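Local coordinates for protein LAE5 (Uncultured bacterium, PDB 5JD3) that probably hydrolyses ester bonds as a GDSL-type esterase, an alpha/beta hydrolase recovered from a lake metagenome, at residues Met22-Gly27 with Ala231-Leu236; Lys29-Gly34 with Phe100-Asp105; Glu133-Thr138 with Asp178-Val183; Thr157-Glu162 with Ile215-Ala220. All blocks are in the same frame, centred on the assembly; numbering follows the deposited sequence.

Contact 1: Met22-Gly27 with Ala231-Leu236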
loop_
_atom_site.group_PDB
_atom_site.type_symbol
_atom_site.label_atom_id
_atom_site.label_comp_id
_atom_site.label_asym_id
_atom_site.label_seq_id
_atom_site.Cartn_x
_atom_site.Cartn_y
_atom_site.Cartn_z
ATOM N N MET A 22 13.056 8.977 -10.085
ATOM C CA MET A 22 14.448 8.604 -10.080
ATOM C C MET A 22 14.648 7.147 -9.750
ATOM O O MET A 22 15.455 6.500 -10.320
ATOM C CB MET A 22 15.225 9.554 -9.164
ATOM C CG MET A 22 16.346 8.955 -8.362
ATOM S SD MET A 22 16.024 9.137 -6.624
ATOM C CE MET A 22 16.240 7.455 -6.053
ATOM N N TYR A 23 13.867 6.634 -8.852
ATOM C CA TYR A 23 13.967 5.254 -8.400
ATOM C C TYR A 23 13.556 4.302 -9.517
ATOM O O TYR A 23 14.087 3.197 -9.640
ATOM C CB TYR A 23 13.095 5.045 -7.158
ATOM C CG TYR A 23 13.001 3.616 -6.674
ATOM C CD1 TYR A 23 13.957 3.090 -5.815
ATOM C CD2 TYR A 23 11.945 2.799 -7.058
ATOM C CE1 TYR A 23 13.873 1.788 -5.363
ATOM C CE2 TYR A 23 11.853 1.494 -6.613
ATOM C CZ TYR A 23 12.819 0.995 -5.765
ATOM O OH TYR A 23 12.731 -0.302 -5.318
ATOM N N PHE A 24 12.612 4.752 -10.335
ATOM C CA PHE A 24 12.076 3.942 -11.420
ATOM C C PHE A 24 12.810 4.183 -12.732
ATOM O O PHE A 24 13.060 5.326 -13.114
ATOM C CB PHE A 24 10.585 4.231 -11.607
ATOM C CG PHE A 24 9.761 3.968 -10.382
ATOM C CD1 PHE A 24 9.430 2.672 -10.021
ATOM C CD2 PHE A 24 9.316 5.015 -9.591
ATOM C CE1 PHE A 24 8.671 2.425 -8.892
ATOM C CE2 PHE A 24 8.556 4.772 -8.461
ATOM C CZ PHE A 24 8.234 3.476 -8.112
ATOM N N ALA A 25 13.159 3.102 -13.421
ATOM C CA ALA A 25 13.717 3.211 -14.760
ATOM C C ALA A 25 12.622 3.659 -15.719
ATOM O O ALA A 25 11.443 3.388 -15.490
ATOM C CB ALA A 25 14.318 1.888 -15.205
ATOM N N ALA A 26 13.007 4.351 -16.785
ATOM C CA ALA A 26 12.038 4.861 -17.748
ATOM C C ALA A 26 11.336 3.725 -18.486
ATOM O O ALA A 26 11.954 2.716 -18.823
ATOM C CB ALA A 26 12.717 5.795 -18.737
ATOM N N GLY A 27 10.040 3.897 -18.726
ATOM C CA GLY A 27 9.262 2.915 -19.459
ATOM C C GLY A 27 8.942 1.666 -18.660
ATOM O O GLY A 27 8.550 0.645 -19.223
ATOM N N ALA A 231 8.212 10.606 -2.193
ATOM C CA ALA A 231 9.405 11.048 -1.480
ATOM C C ALA A 231 10.396 9.902 -1.312
ATOM O O ALA A 231 11.602 10.083 -1.483
ATOM C CB ALA A 231 9.030 11.629 -0.126
ATOM N N ALA A 232 9.879 8.723 -0.979
ATOM C CA ALA A 232 10.713 7.542 -0.785
ATOM C C ALA A 232 11.349 7.092 -2.097
ATOM O O ALA A 232 12.430 6.505 -2.103
ATOM C CB ALA A 232 9.895 6.413 -0.178
ATOM N N THR A 233 10.671 7.370 -3.205
ATOM C CA THR A 233 11.176 7.008 -4.524
ATOM C C THR A 233 11.829 8.208 -5.207
ATOM O O THR A 233 12.185 8.147 -6.383
ATOM C CB THR A 233 10.058 6.451 -5.424
ATOM O OG1 THR A 233 9.031 7.437 -5.582
ATOM C CG2 THR A 233 9.458 5.195 -4.810
ATOM N N GLY A 234 11.971 9.298 -4.459
ATOM C CA GLY A 234 12.710 10.462 -4.916
ATOM C C GLY A 234 12.134 11.200 -6.112
ATOM O O GLY A 234 12.883 11.677 -6.965
ATOM N N CYS A 235 10.810 11.297 -6.177
ATOM C CA CYS A 235 10.148 12.074 -7.223
ATOM C C CYS A 235 8.976 12.879 -6.669
ATOM O O CYS A 235 7.972 13.086 -7.353
ATOM C CB CYS A 235 9.666 11.162 -8.355
ATOM S SG CYS A 235 8.802 9.668 -7.824
ATOM N N LEU A 236 9.112 13.334 -5.427
ATOM C CA LEU A 236 8.096 14.169 -4.797
ATOM C C LEU A 236 8.031 15.541 -5.459
ATOM O O LEU A 236 6.954 16.027 -5.803
ATOM C CB LEU A 236 8.376 14.320 -3.302
ATOM C CG LEU A 236 7.466 15.282 -2.536
ATOM C CD1 LEU A 236 6.031 14.777 -2.545
ATOM C CD2 LEU A 236 7.963 15.479 -1.110
#
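The Schellman motif that ends helix 219-232 presents Thr233 and Gly234 to the N-terminal loop, where Tyr23, Phe24 and Met22 lie against them. Their polar link is weak: Tyr23 N points to Thr233 O over 3.3 Å with an N-H...O angle of 147°. The two side chains cross at about a right angle and meet at their beta carbons, Tyr23 CB to Thr233 CB 3.8 Å. With CG anti to the backbone N (chi1 174°), the tyrosine ring is carried past the threonine methyl to touch Ile154 and Leu190 of the sheet. Thr233 is the first residue beyond the helix, and Gly234 follows as the C-prime residue; its positive phi of 65° suits a residue without a beta carbon, and lets Cys235 N turn back to Leu230 O. Threonine fits here because it faces two ways: OG1 bonds back to Phe229 O in the last turn of the helix, while CB and CG2 offer a small apolar surface. Phe24 takes up that surface, with CE2 3.8 Å from Thr233 CB and CZ 3.9 Å from Thr233 CG2. Over the centre of the phenylalanine ring stands Tyr23 CD2, 3.7 Å above its plane, and Tyr106 adds an edge-to-face partner.

Contact 2: Lys29-Gly34 with Phe100-Asp105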
loop_
_atom_site.group_PDB
_atom_site.type_symbol
_atom_site.label_atom_id
_atom_site.label_comp_id
_atom_site.label_asym_id
_atom_site.label_seq_id
_atom_site.Cartn_x
_atom_site.Cartn_y
_atom_site.Cartn_z
ATOM N N LYS A 29 6.970 -0.752 -15.782
ATOM C CA LYS A 29 5.606 -0.987 -15.324
ATOM C C LYS A 29 5.568 -1.285 -13.829
ATOM O O LYS A 29 6.185 -2.241 -13.359
ATOM C CB LYS A 29 4.954 -2.136 -16.096
ATOM C CG LYS A 29 3.635 -2.592 -15.483
ATOM C CD LYS A 29 2.700 -3.205 -16.513
ATOM C CE LYS A 29 3.125 -4.609 -16.894
ATOM N NZ LYS A 29 2.034 -5.337 -17.602
ATOM N N LEU A 30 4.836 -0.458 -13.090
ATOM C CA LEU A 30 4.689 -0.636 -11.652
ATOM C C LEU A 30 3.313 -1.191 -11.298
ATOM O O LEU A 30 2.288 -0.602 -11.640
ATOM C CB LEU A 30 4.920 0.689 -10.922
ATOM C CG LEU A 30 4.520 0.732 -9.446
ATOM C CD1 LEU A 30 5.348 -0.242 -8.620
ATOM C CD2 LEU A 30 4.647 2.146 -8.898
ATOM N N VAL A 31 3.298 -2.330 -10.612
ATOM C CA VAL A 31 2.053 -2.929 -10.155
ATOM C C VAL A 31 1.871 -2.695 -8.660
ATOM O O VAL A 31 2.702 -3.111 -7.852
ATOM C CB VAL A 31 2.004 -4.442 -10.450
ATOM C CG1 VAL A 31 0.878 -5.105 -9.671
ATOM C CG2 VAL A 31 1.845 -4.685 -11.942
ATOM N N ILE A 32 0.785 -2.020 -8.300
ATOM C CA ILE A 32 0.491 -1.725 -6.904
ATOM C C ILE A 32 -0.699 -2.547 -6.424
ATOM O O ILE A 32 -1.804 -2.432 -6.956
ATOM C CB ILE A 32 0.209 -0.226 -6.695
ATOM C CG1 ILE A 32 1.355 0.609 -7.269
ATOM C CG2 ILE A 32 0.007 0.076 -5.219
ATOM C CD1 ILE A 32 1.119 2.101 -7.205
ATOM N N ILE A 33 -0.465 -3.377 -5.412
ATOM C CA ILE A 33 -1.473 -4.318 -4.942
ATOM C C ILE A 33 -1.737 -4.141 -3.445
ATOM O O ILE A 33 -0.823 -3.846 -2.675
ATOM C CB ILE A 33 -1.040 -5.776 -5.248
ATOM C CG1 ILE A 33 -2.137 -6.772 -4.865
ATOM C CG2 ILE A 33 0.276 -6.112 -4.555
ATOM C CD1 ILE A 33 -1.821 -8.200 -5.254
ATOM N N GLY A 34 -2.994 -4.300 -3.040
ATOM C CA GLY A 34 -3.367 -4.153 -1.645
ATOM C C GLY A 34 -4.864 -4.221 -1.405
ATOM O O GLY A 34 -5.597 -4.852 -2.166
ATOM N N PHE A 100 2.531 -11.820 -10.763
ATOM C CA PHE A 100 3.451 -12.489 -11.679
ATOM C C PHE A 100 2.910 -12.540 -13.104
ATOM O O PHE A 100 3.665 -12.409 -14.068
ATOM C CB PHE A 100 3.754 -13.907 -11.191
ATOM C CG PHE A 100 4.606 -13.955 -9.955
ATOM C CD1 PHE A 100 5.441 -12.899 -9.630
ATOM C CD2 PHE A 100 4.577 -15.061 -9.121
ATOM C CE1 PHE A 100 6.227 -12.942 -8.494
ATOM C CE2 PHE A 100 5.360 -15.111 -7.985
ATOM C CZ PHE A 100 6.187 -14.050 -7.671
ATOM N N GLY A 101 1.600 -12.722 -13.231
ATOM C CA GLY A 101 0.967 -12.844 -14.531
ATOM C C GLY A 101 0.923 -11.554 -15.328
ATOM O O GLY A 101 0.441 -11.534 -16.460
ATOM N N LEU A 102 1.427 -10.473 -14.740
ATOM C CA LEU A 102 1.442 -9.181 -15.414
ATOM C C LEU A 102 2.860 -8.774 -15.802
ATOM O O LEU A 102 3.058 -7.763 -16.473
ATOM C CB LEU A 102 0.809 -8.109 -14.526
ATOM C CG LEU A 102 -0.657 -8.355 -14.160
ATOM C CD1 LEU A 102 -1.224 -7.184 -13.371
ATOM C CD2 LEU A 102 -1.483 -8.616 -15.410
ATOM N N LYS A 103 3.858 -9.545 -15.403
ATOM C CA LYS A 103 5.256 -9.257 -15.718
ATOM C C LYS A 103 5.726 -7.870 -15.359
ATOM O O LYS A 103 6.151 -7.127 -16.201
ATOM C CB LYS A 103 5.570 -9.568 -17.176
ATOM C CG LYS A 103 5.337 -10.991 -17.606
ATOM C CD LYS A 103 4.600 -11.023 -18.929
ATOM C CE LYS A 103 4.323 -12.426 -19.463
ATOM N NZ LYS A 103 4.045 -13.497 -18.457
ATOM N N PRO A 104 5.638 -7.495 -14.106
ATOM C CA PRO A 104 5.959 -6.112 -13.749
ATOM C C PRO A 104 7.455 -5.875 -13.585
ATOM O O PRO A 104 8.208 -6.815 -13.328
ATOM C CB PRO A 104 5.234 -5.931 -12.418
ATOM C CG PRO A 104 5.303 -7.285 -11.795
ATOM C CD PRO A 104 5.254 -8.288 -12.924
ATOM N N ASP A 105 7.875 -4.623 -13.737
ATOM C CA ASP A 105 9.257 -4.241 -13.484
ATOM C C ASP A 105 9.420 -3.882 -12.013
ATOM O O ASP A 105 10.475 -4.096 -11.419
ATOM C CB ASP A 105 9.663 -3.065 -14.374
ATOM C CG ASP A 105 9.585 -3.399 -15.849
ATOM O OD1 ASP A 105 10.217 -4.392 -16.269
ATOM O OD2 ASP A 105 8.885 -2.675 -16.588
#
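Lys29 is held by Asp105 through two hydrogen bonds: Lys29 N gives its hydrogen to Asp105 OD2 at 2.8 Å, and Asp105 N gives its own to Lys29 O at 2.9 Å. The first is fairly straight (159°) and uses the anti lone pair of OD2, the one facing away from OD1. A third bond comes from the side chain, whose bend at chi3 (76°) brings NZ to 2.9 Å from Leu102 O, in the carbonyl plane. A methionine in place of Lys29 would probably leave Leu102 O without this donor and let the turn shift against the strand. Beside these bonds, Val31 CG2 packs 3.6 Å from Pro104 CB, a small branched side chain against a rigid ring, with Leu102 CD1 a second, flexible neighbour at 4.2 Å. Further out, the type I turn Phe100-Lys103 ends helix 88-100, and the chain then enters strand 106-110, which pairs in parallel with 29-34. This is the end of a beta-alpha-beta crossover from strand 77-82 that passes over strand 29-34, lying between the two. A weak, long ion pair joins Lys29 NZ to Glu49. Lys29 thus gives two hydrogens to oxygens of the incoming loop and accepts one back, which probably sets the loop's path where sheet pairing begins.

Contact 3: Glu133-Thr138 with Asp178-Val183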
loop_
_atom_site.group_PDB
_atom_site.type_symbol
_atom_site.label_atom_id
_atom_site.label_comp_id
_atom_site.label_asym_id
_atom_site.label_seq_id
_atom_site.Cartn_x
_atom_site.Cartn_y
_atom_site.Cartn_z
ATOM N N GLU A 133 2.407 -13.836 13.413
ATOM C CA GLU A 133 3.264 -14.874 12.853
ATOM C C GLU A 133 2.899 -15.189 11.404
ATOM O O GLU A 133 3.773 -15.267 10.540
ATOM C CB GLU A 133 3.185 -16.143 13.703
ATOM C CG GLU A 133 3.968 -17.317 13.140
ATOM C CD GLU A 133 4.002 -18.501 14.086
ATOM O OE1 GLU A 133 3.848 -18.291 15.308
ATOM O OE2 GLU A 133 4.178 -19.640 13.608
ATOM N N GLU A 134 1.607 -15.372 11.144
ATOM C CA GLU A 134 1.138 -15.656 9.791
ATOM C C GLU A 134 1.394 -14.472 8.868
ATOM O O GLU A 134 1.782 -14.647 7.714
ATOM C CB GLU A 134 -0.352 -16.005 9.792
ATOM C CG GLU A 134 -0.919 -16.268 8.404
ATOM C CD GLU A 134 -2.404 -16.574 8.420
ATOM O OE1 GLU A 134 -3.003 -16.567 9.516
ATOM O OE2 GLU A 134 -2.972 -16.822 7.336
ATOM N N TYR A 135 1.173 -13.269 9.389
ATOM C CA TYR A 135 1.391 -12.045 8.627
ATOM C C TYR A 135 2.838 -11.938 8.156
ATOM O O TYR A 135 3.094 -11.677 6.984
ATOM C CB TYR A 135 1.016 -10.820 9.464
ATOM C CG TYR A 135 1.211 -9.500 8.749
ATOM C CD1 TYR A 135 0.258 -9.022 7.860
ATOM C CD2 TYR A 135 2.345 -8.729 8.970
ATOM C CE1 TYR A 135 0.431 -7.816 7.206
ATOM C CE2 TYR A 135 2.527 -7.521 8.321
ATOM C CZ TYR A 135 1.567 -7.069 7.441
ATOM O OH TYR A 135 1.742 -5.869 6.793
ATOM N N GLU A 136 3.776 -12.148 9.073
ATOM C CA GLU A 136 5.195 -12.089 8.741
ATOM C C GLU A 136 5.580 -13.166 7.735
ATOM O O GLU A 136 6.164 -12.873 6.694
ATOM C CB GLU A 136 6.055 -12.236 9.998
ATOM C CG GLU A 136 7.539 -12.399 9.702
ATOM C CD GLU A 136 8.385 -12.477 10.958
ATOM O OE1 GLU A 136 7.871 -12.936 11.999
ATOM O OE2 GLU A 136 9.570 -12.085 10.900
ATOM N N LYS A 137 5.242 -14.411 8.059
ATOM C CA LYS A 137 5.590 -15.560 7.232
ATOM C C LYS A 137 5.069 -15.419 5.805
ATOM O O LYS A 137 5.790 -15.688 4.845
ATOM C CB LYS A 137 5.045 -16.846 7.861
ATOM C CG LYS A 137 5.527 -18.125 7.194
ATOM C CD LYS A 137 6.488 -18.882 8.098
ATOM C CE LYS A 137 6.774 -20.276 7.561
ATOM N NZ LYS A 137 7.707 -21.031 8.446
ATOM N N THR A 138 3.818 -14.989 5.672
ATOM C CA THR A 138 3.195 -14.834 4.362
ATOM C C THR A 138 3.788 -13.654 3.595
ATOM O O THR A 138 4.081 -13.763 2.405
ATOM C CB THR A 138 1.670 -14.642 4.481
ATOM O OG1 THR A 138 1.117 -15.685 5.292
ATOM C CG2 THR A 138 1.016 -14.672 3.109
ATOM N N ASP A 178 6.143 -2.683 11.981
ATOM C CA ASP A 178 7.518 -3.045 12.314
ATOM C C ASP A 178 7.907 -4.374 11.683
ATOM O O ASP A 178 9.061 -4.584 11.308
ATOM C CB ASP A 178 7.702 -3.121 13.833
ATOM C CG ASP A 178 7.926 -1.761 14.464
ATOM O OD1 ASP A 178 7.563 -0.743 13.839
ATOM O OD2 ASP A 178 8.467 -1.711 15.589
ATOM N N LEU A 179 6.925 -5.243 11.564
ATOM C CA LEU A 179 7.081 -6.556 10.984
ATOM C C LEU A 179 7.321 -6.465 9.504
ATOM O O LEU A 179 8.052 -7.185 8.952
ATOM C CB LEU A 179 5.846 -7.357 11.237
ATOM C CG LEU A 179 5.878 -8.684 11.964
ATOM C CD1 LEU A 179 6.993 -8.722 12.976
ATOM C CD2 LEU A 179 4.540 -8.905 12.636
ATOM N N MET A 180 6.675 -5.536 8.879
ATOM C CA MET A 180 6.876 -5.281 7.458
ATOM C C MET A 180 8.246 -4.651 7.233
ATOM O O MET A 180 8.856 -4.823 6.176
ATOM C CB MET A 180 5.778 -4.376 6.898
ATOM C CG MET A 180 5.828 -4.227 5.384
ATOM S SD MET A 180 4.684 -2.996 4.741
ATOM C CE MET A 180 3.872 -3.932 3.448
ATOM N N ARG A 181 8.726 -3.922 8.236
ATOM C CA ARG A 181 10.031 -3.276 8.162
ATOM C C ARG A 181 11.163 -4.296 8.129
ATOM O O ARG A 181 12.099 -4.166 7.341
ATOM C CB ARG A 181 10.234 -2.322 9.343
ATOM C CG ARG A 181 9.482 -1.003 9.238
ATOM C CD ARG A 181 9.842 -0.083 10.396
ATOM N NE ARG A 181 8.945 1.064 10.503
ATOM C CZ ARG A 181 9.204 2.268 10.002
ATOM N NH1 ARG A 181 8.327 3.252 10.152
ATOM N NH2 ARG A 181 10.339 2.490 9.353
ATOM N N ARG A 182 11.075 -5.309 8.984
ATOM C CA ARG A 182 12.132 -6.309 9.076
ATOM C C ARG A 182 12.097 -7.271 7.892
ATOM O O ARG A 182 13.054 -8.007 7.656
ATOM C CB ARG A 182 12.033 -7.085 10.393
ATOM C CG ARG A 182 10.788 -7.937 10.541
ATOM C CD ARG A 182 10.795 -8.672 11.872
ATOM N NE ARG A 182 11.941 -9.568 11.994
ATOM C CZ ARG A 182 12.259 -10.227 13.104
ATOM N NH1 ARG A 182 11.519 -10.089 14.195
ATOM N NH2 ARG A 182 13.321 -11.022 13.123
ATOM N N VAL A 183 10.994 -7.263 7.150
ATOM C CA VAL A 183 10.905 -8.036 5.917
ATOM C C VAL A 183 11.559 -7.260 4.779
ATOM O O VAL A 183 12.282 -7.828 3.958
ATOM C CB VAL A 183 9.443 -8.371 5.551
ATOM C CG1 VAL A 183 9.365 -9.002 4.170
ATOM C CG2 VAL A 183 8.838 -9.300 6.591
#
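Leu179 lies between Tyr135 and Glu136 of the neighbouring helix: its CD2 meets Tyr135 CD2 at 4.3 Å, obliquely to the ring, and its CG rests 4.1 Å from Glu136 CB. A branched leucine suits this place because it touches both an aromatic ring and the aliphatic base of a glutamate. Deeper in, Tyr135 OH is 4.3 Å from Met180 CB, but its hydrogen bond goes to Ile111 O, so the buried hydroxyl is satisfied outside the pair of helices. The segments run nearly parallel, their axes 9.9 Å apart and crossing at -26°. Such a pairing is expected of neighbouring crossover helices in an alpha/beta/alpha sandwich: helix 132-146 leads into strand 152-156, and helix 168-187 leads out of it. Toward solvent, Glu136 extends from CG anti to the backbone N (chi1 171°) and sets OE2 over one face of the Arg182 guanidinium in a long salt bridge, 3.6 Å from Arg182 NE. The carboxylate and guanidinium planes are 52° apart, and no N-H points at the oxygen. Arg186 offers Glu136 a second positive partner, though a long and weak one. Glu136 and Arg182 therefore attract by charge, without directional bonds, and at this partly exposed edge they probably add modestly to an interface made mainly by apolar packing.

Contact 4: Thr157-Glu162 with Ile215-Ala220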
loop_
_atom_site.group_PDB
_atom_site.type_symbol
_atom_site.label_atom_id
_atom_site.label_comp_id
_atom_site.label_asym_id
_atom_site.label_seq_id
_atom_site.Cartn_x
_atom_site.Cartn_y
_atom_site.Cartn_z
ATOM N N THR A 157 3.889 0.564 4.538
ATOM C CA THR A 157 3.411 0.124 5.843
ATOM C C THR A 157 1.906 0.332 5.999
ATOM O O THR A 157 1.348 1.301 5.480
ATOM C CB THR A 157 4.150 0.856 6.992
ATOM O OG1 THR A 157 3.752 0.307 8.254
ATOM C CG2 THR A 157 3.846 2.345 6.977
ATOM N N PRO A 158 1.237 -0.600 6.694
ATOM C CA PRO A 158 -0.161 -0.364 7.053
ATOM C C PRO A 158 -0.242 0.780 8.052
ATOM O O PRO A 158 0.743 1.052 8.738
ATOM C CB PRO A 158 -0.596 -1.690 7.681
ATOM C CG PRO A 158 0.674 -2.293 8.190
ATOM C CD PRO A 158 1.725 -1.898 7.192
ATOM N N TYR A 159 -1.384 1.448 8.132
ATOM C CA TYR A 159 -1.498 2.593 9.019
ATOM C C TYR A 159 -2.811 2.607 9.782
ATOM O O TYR A 159 -3.763 1.907 9.437
ATOM C CB TYR A 159 -1.352 3.898 8.229
ATOM C CG TYR A 159 -2.500 4.170 7.282
ATOM C CD1 TYR A 159 -3.623 4.876 7.701
ATOM C CD2 TYR A 159 -2.465 3.720 5.972
ATOM C CE1 TYR A 159 -4.675 5.119 6.841
ATOM C CE2 TYR A 159 -3.511 3.966 5.107
ATOM C CZ TYR A 159 -4.613 4.662 5.545
ATOM O OH TYR A 159 -5.654 4.902 4.679
ATOM N N PHE A 160 -2.840 3.422 10.829
ATOM C CA PHE A 160 -4.060 3.728 11.552
ATOM C C PHE A 160 -4.035 5.220 11.848
ATOM O O PHE A 160 -3.125 5.707 12.515
ATOM C CB PHE A 160 -4.161 2.902 12.836
ATOM C CG PHE A 160 -5.505 2.975 13.505
ATOM C CD1 PHE A 160 -6.670 2.949 12.755
ATOM C CD2 PHE A 160 -5.603 3.048 14.884
ATOM C CE1 PHE A 160 -7.908 3.010 13.369
ATOM C CE2 PHE A 160 -6.838 3.108 15.505
ATOM C CZ PHE A 160 -7.991 3.089 14.745
ATOM N N ILE A 161 -5.014 5.954 11.328
ATOM C CA ILE A 161 -5.035 7.399 11.513
ATOM C C ILE A 161 -5.458 7.723 12.944
ATOM O O ILE A 161 -6.568 8.191 13.196
ATOM C CB ILE A 161 -5.968 8.091 10.500
ATOM C CG1 ILE A 161 -5.671 7.589 9.088
ATOM C CG2 ILE A 161 -5.792 9.603 10.550
ATOM C CD1 ILE A 161 -6.523 8.229 8.014
ATOM N N GLU A 162 -4.551 7.452 13.876
ATOM C CA GLU A 162 -4.796 7.666 15.296
ATOM C C GLU A 162 -3.488 7.993 16.006
ATOM O O GLU A 162 -2.597 7.147 16.090
ATOM C CB GLU A 162 -5.449 6.433 15.923
ATOM C CG GLU A 162 -5.663 6.539 17.422
ATOM C CD GLU A 162 -6.519 7.731 17.804
ATOM O OE1 GLU A 162 -7.622 7.877 17.236
ATOM O OE2 GLU A 162 -6.088 8.523 18.668
ATOM N N ILE A 215 -9.374 5.215 8.720
ATOM C CA ILE A 215 -8.774 4.286 7.766
ATOM C C ILE A 215 -8.969 4.749 6.326
ATOM O O ILE A 215 -8.002 4.873 5.576
ATOM C CB ILE A 215 -9.349 2.864 7.914
ATOM C CG1 ILE A 215 -8.854 2.221 9.210
ATOM C CG2 ILE A 215 -8.945 2.003 6.728
ATOM C CD1 ILE A 215 -7.347 2.081 9.285
ATOM N N HIS A 216 -10.221 4.990 5.942
ATOM C CA HIS A 216 -10.536 5.475 4.600
ATOM C C HIS A 216 -10.606 6.999 4.585
ATOM O O HIS A 216 -11.605 7.581 5.010
ATOM C CB HIS A 216 -11.861 4.887 4.106
ATOM C CG HIS A 216 -11.927 3.393 4.178
ATOM N ND1 HIS A 216 -12.518 2.724 5.227
ATOM C CD2 HIS A 216 -11.481 2.439 3.327
ATOM C CE1 HIS A 216 -12.432 1.422 5.021
ATOM N NE2 HIS A 216 -11.806 1.222 3.876
ATOM N N PRO A 217 -9.547 7.653 4.085
ATOM C CA PRO A 217 -9.451 9.110 4.163
ATOM C C PRO A 217 -10.072 9.815 2.964
ATOM O O PRO A 217 -10.447 9.163 1.989
ATOM C CB PRO A 217 -7.943 9.341 4.194
ATOM C CG PRO A 217 -7.410 8.248 3.310
ATOM C CD PRO A 217 -8.355 7.066 3.448
ATOM N N ASN A 218 -10.179 11.137 3.042
ATOM C CA ASN A 218 -10.559 11.931 1.881
ATOM C C ASN A 218 -9.374 12.027 0.926
ATOM O O ASN A 218 -8.352 11.372 1.137
ATOM C CB ASN A 218 -11.043 13.324 2.299
ATOM C CG ASN A 218 -10.071 14.034 3.226
ATOM O OD1 ASN A 218 -8.909 13.648 3.351
ATOM N ND2 ASN A 218 -10.548 15.087 3.882
ATOM N N LEU A 219 -9.503 12.838 -0.118
ATOM C CA LEU A 219 -8.442 12.953 -1.113
ATOM C C LEU A 219 -7.142 13.458 -0.492
ATOM O O LEU A 219 -6.052 13.054 -0.898
ATOM C CB LEU A 219 -8.870 13.875 -2.254
ATOM C CG LEU A 219 -7.996 13.790 -3.506
ATOM C CD1 LEU A 219 -8.050 12.387 -4.096
ATOM C CD2 LEU A 219 -8.415 14.826 -4.536
ATOM N N ALA A 220 -7.267 14.336 0.501
ATOM C CA ALA A 220 -6.110 14.878 1.205
ATOM C C ALA A 220 -5.312 13.773 1.887
ATOM O O ALA A 220 -4.081 13.783 1.872
ATOM C CB ALA A 220 -6.549 15.919 2.224
#
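A very short hydrogen bond joins Tyr159 OH to Ile215 O, 2.5 Å between the oxygens, though at this resolution the exact length should not be pressed. The hydroxyl gives its proton nearly along the C=O axis (162°), with the carbonyl oxygen at the edge of the tyrosine ring. Tyr159 gets there with CG between its backbone N and carbonyl carbon (chi1 68°), which sends the long ring across to segment 215-220; the same hydroxyl lies 3.7 Å from Pro217 CD. Phe160 meets Ile215 edge-on, its CD1 3.6 Å from Ile215 CD1 in the plane of the ring, and the two side chains cross at about a right angle. Ile161, centre of an inverse gamma turn, adds CD1 at 4.2 Å from Pro217 CB. Ile215 belongs to an Asp-X-X-His sequence of the kind GDSL esterases carry: Asp213 receives both Ile215 N and His216 ND1, and His216 NE2 pairs with Ser36 OG, consistent with a catalytic triad. Ile215 CG2 also packs 3.9 Å above the imidazole face. Beyond it, Asn218 caps helix 219-232 through Gly221 N. A phenylalanine at Tyr159 would remove the hydroxyl and is likely to leave Ile215 O without this donor, freeing the peptide before His216 to turn. The backbone of Ile215 is held at both ends, its N by Asp213 OD1 and its O by Tyr159 OH, which probably steadies the chain just before the histidine; Tyr159 would then act from a second shell, Asp213 from within the triad itself.

How the contacts relate
Contacts 3 and 4 touch: Met180 SD lies 3.5 Å from Thr157 CA, so the helix pair 133-138/178-183 backs the loop that packs on the residues either side of His216. Contacts 1 and 2, with centres 16 Å apart, also meet, Phe24 CZ to Leu30 CD2 3.9 Å. Contacts 1 and 4 sit at the two ends of helix 219-232, about 23 Å between centres, and the other three contacts are nested along the chain inside contact 1. Contacts 2 and 4, again about 23 Å apart, lie on opposite sides of the chain's centre, yet strand 29-34 leads to Ser36, which pairs with His216 of contact 4 in the probable active site.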